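Local coordinates for putative short-chain dehydrogenase/reductase (Burkholderia xenovorans, PDB 5IZ4) that probably acts as a nucleotide-dependent oxidoreductase of the short-chain dehydrogenase/reductase family, perhaps reducing 3-oxoacyl-acyl carrier protein with NADPH, at the interface of chains A and B. Residues are numbered along the deposited sequence; one frame, centred on the assembly and turned at random. Chains: chain A/B, Putative short-chain dehydrogenase/reductase.

The interface of chains A and B. Residues chain A 188, 192-193, 196, 253, 256; chain B 231-233, 265, 268.
B:Leu232 lodges among A:Thr256, A:Arg196, A:Pro253 and A:Ala192, a worked example of how one branched side chain can organise an apolar subunit contact in the short-chain dehydrogenase/reductase family. The contact belongs to a two-fold interface between identical chains, so it recurs with the chains exchanged; tetramers are common in this family, and the deposited assembly holds four copies. With CG anti to its own carbonyl carbon (chi1 -67°), B:Leu232 projects from its loop into chain A. Each of its methyls has its own main neighbours, though CG of A:Arg196 lies near both. B:Leu232 CD1 lies 3.4 Å from the backbone carbonyl O of A:Pro253 and also packs against the CG and CD methylenes of A:Arg196. The arginine side chain crosses the leucine at about a right angle, meeting it with its aliphatic stem. B:Leu232 CD2 turns instead to A:Ala192 CB, 3.9 Å away.

A:Thr256 meets B:Leu232 tip to tip. The methyl A:Thr256 CG2 does the touching, at 3.9 Å from B:Leu232 CD1, since OG1 stands anti to the backbone N (chi1 -165°). A:Thr256 CG2 also packs on CA of B:Gly265 at 3.7 Å and approaches CD1 of B:Leu268, making it a shared point for three residues of chain B. B:Leu268 CD1 also reaches CB of A:Ala188, on helix 171-191, at 3.8 Å.

Just past that helix, A:Ala192 and A:Pro193, joined by a cis peptide bond, set their CB atoms against the carbonyl O of B:Pro231. Beside them, the CB and CG methylenes of B:Lys233 pass the proline ring at its CB. No direct polar bond spans this patch; a water instead bridges the two backbones, its O 2.8 Å from A:Pro193 O and equally far from B:Leu232 O, and could donate a hydrogen to each carbonyl.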
loop_
_atom_site.group_PDB
_atom_site.type_symbol
_atom_site.label_atom_id
_atom_site.label_comp_id
_atom_site.label_asym_id
_atom_site.label_seq_id
_atom_site.Cartn_x
_atom_site.Cartn_y
_atom_site.Cartn_z
ATOM N N ALA A 188 -11.632 -11.755 5.790
ATOM C CA ALA A 188 -12.535 -10.617 5.906
ATOM C C ALA A 188 -13.571 -10.626 4.790
ATOM O O ALA A 188 -14.764 -10.408 5.032
ATOM C CB ALA A 188 -11.745 -9.307 5.888
ATOM N N ALA A 192 -17.549 -11.670 5.959
ATOM C CA ALA A 192 -18.509 -10.582 5.991
ATOM C C ALA A 192 -19.898 -11.132 5.671
ATOM O O ALA A 192 -20.032 -12.050 4.861
ATOM C CB ALA A 192 -18.138 -9.504 4.976
ATOM N N PRO A 193 -20.959 -10.563 6.256
ATOM C CA PRO A 193 -20.965 -9.379 7.121
ATOM C C PRO A 193 -20.956 -9.688 8.611
ATOM O O PRO A 193 -20.876 -8.745 9.404
ATOM C CB PRO A 193 -22.279 -8.698 6.737
ATOM C CG PRO A 193 -23.183 -9.840 6.449
ATOM C CD PRO A 193 -22.320 -10.898 5.793
ATOM N N ARG A 196 -15.943 -9.648 11.389
ATOM C CA ARG A 196 -14.883 -8.779 10.899
ATOM C C ARG A 196 -13.536 -9.415 11.199
ATOM O O ARG A 196 -13.366 -10.053 12.239
ATOM C CB ARG A 196 -14.966 -7.398 11.549
ATOM C CG ARG A 196 -16.248 -6.647 11.196
ATOM C CD ARG A 196 -16.334 -5.318 11.943
ATOM N NE ARG A 196 -16.524 -5.525 13.375
ATOM C CZ ARG A 196 -15.570 -5.353 14.287
ATOM N NH1 ARG A 196 -14.352 -4.980 13.915
ATOM N NH2 ARG A 196 -15.838 -5.569 15.562
ATOM N N PRO A 253 -17.122 -1.132 14.304
ATOM C CA PRO A 253 -18.016 -1.943 13.458
ATOM C C PRO A 253 -17.809 -1.749 11.963
ATOM O O PRO A 253 -18.340 -2.550 11.185
ATOM C CB PRO A 253 -19.415 -1.484 13.883
ATOM C CG PRO A 253 -19.210 -0.080 14.384
ATOM C CD PRO A 253 -17.864 -0.112 15.071
ATOM N N THR A 256 -12.777 -3.751 8.740
ATOM C CA THR A 256 -12.520 -5.151 8.425
ATOM C C THR A 256 -11.523 -5.197 7.278
ATOM O O THR A 256 -11.479 -4.288 6.446
ATOM C CB THR A 256 -13.806 -5.920 8.063
ATOM O OG1 THR A 256 -13.541 -7.327 8.100
ATOM C CG2 THR A 256 -14.283 -5.579 6.657
ATOM N N PRO B 231 -19.500 -4.914 1.907
ATOM C CA PRO B 231 -19.435 -6.265 2.485
ATOM C C PRO B 231 -20.003 -6.354 3.893
ATOM O O PRO B 231 -20.619 -7.370 4.232
ATOM C CB PRO B 231 -17.934 -6.572 2.446
ATOM C CG PRO B 231 -17.469 -5.841 1.198
ATOM C CD PRO B 231 -18.242 -4.537 1.233
ATOM N N LEU B 232 -19.829 -5.325 4.720
ATOM C CA LEU B 232 -20.396 -5.374 6.067
ATOM C C LEU B 232 -21.876 -4.997 6.103
ATOM O O LEU B 232 -22.471 -5.005 7.189
ATOM C CB LEU B 232 -19.588 -4.479 7.015
ATOM C CG LEU B 232 -18.160 -4.997 7.258
ATOM C CD1 LEU B 232 -17.467 -4.222 8.383
ATOM C CD2 LEU B 232 -18.170 -6.518 7.549
ATOM N N LYS B 233 -22.477 -4.674 4.953
ATOM C CA LYS B 233 -23.925 -4.497 4.829
ATOM C C LYS B 233 -24.450 -3.443 5.806
ATOM O O LYS B 233 -25.478 -3.623 6.465
ATOM C CB LYS B 233 -24.649 -5.832 5.005
ATOM C CG LYS B 233 -24.437 -6.761 3.824
ATOM C CD LYS B 233 -25.115 -6.184 2.578
ATOM C CE LYS B 233 -24.919 -7.071 1.355
ATOM N NZ LYS B 233 -23.511 -7.018 0.880
ATOM N N GLY B 265 -15.726 -2.462 4.627
ATOM C CA GLY B 265 -15.269 -3.489 3.712
ATOM C C GLY B 265 -15.200 -3.090 2.252
ATOM O O GLY B 265 -14.864 -3.934 1.416
ATOM N N LEU B 268 -12.467 -4.279 0.034
ATOM C CA LEU B 268 -12.431 -5.684 -0.353
ATOM C C LEU B 268 -13.157 -5.957 -1.662
ATOM O O LEU B 268 -13.009 -7.053 -2.221
ATOM C CB LEU B 268 -13.037 -6.546 0.750
ATOM C CG LEU B 268 -12.319 -6.474 2.095
ATOM C CD1 LEU B 268 -13.217 -7.056 3.175
ATOM C CD2 LEU B 268 -11.009 -7.226 2.034
HETATM O O HOH W 1 -21.438 -6.015 9.584
#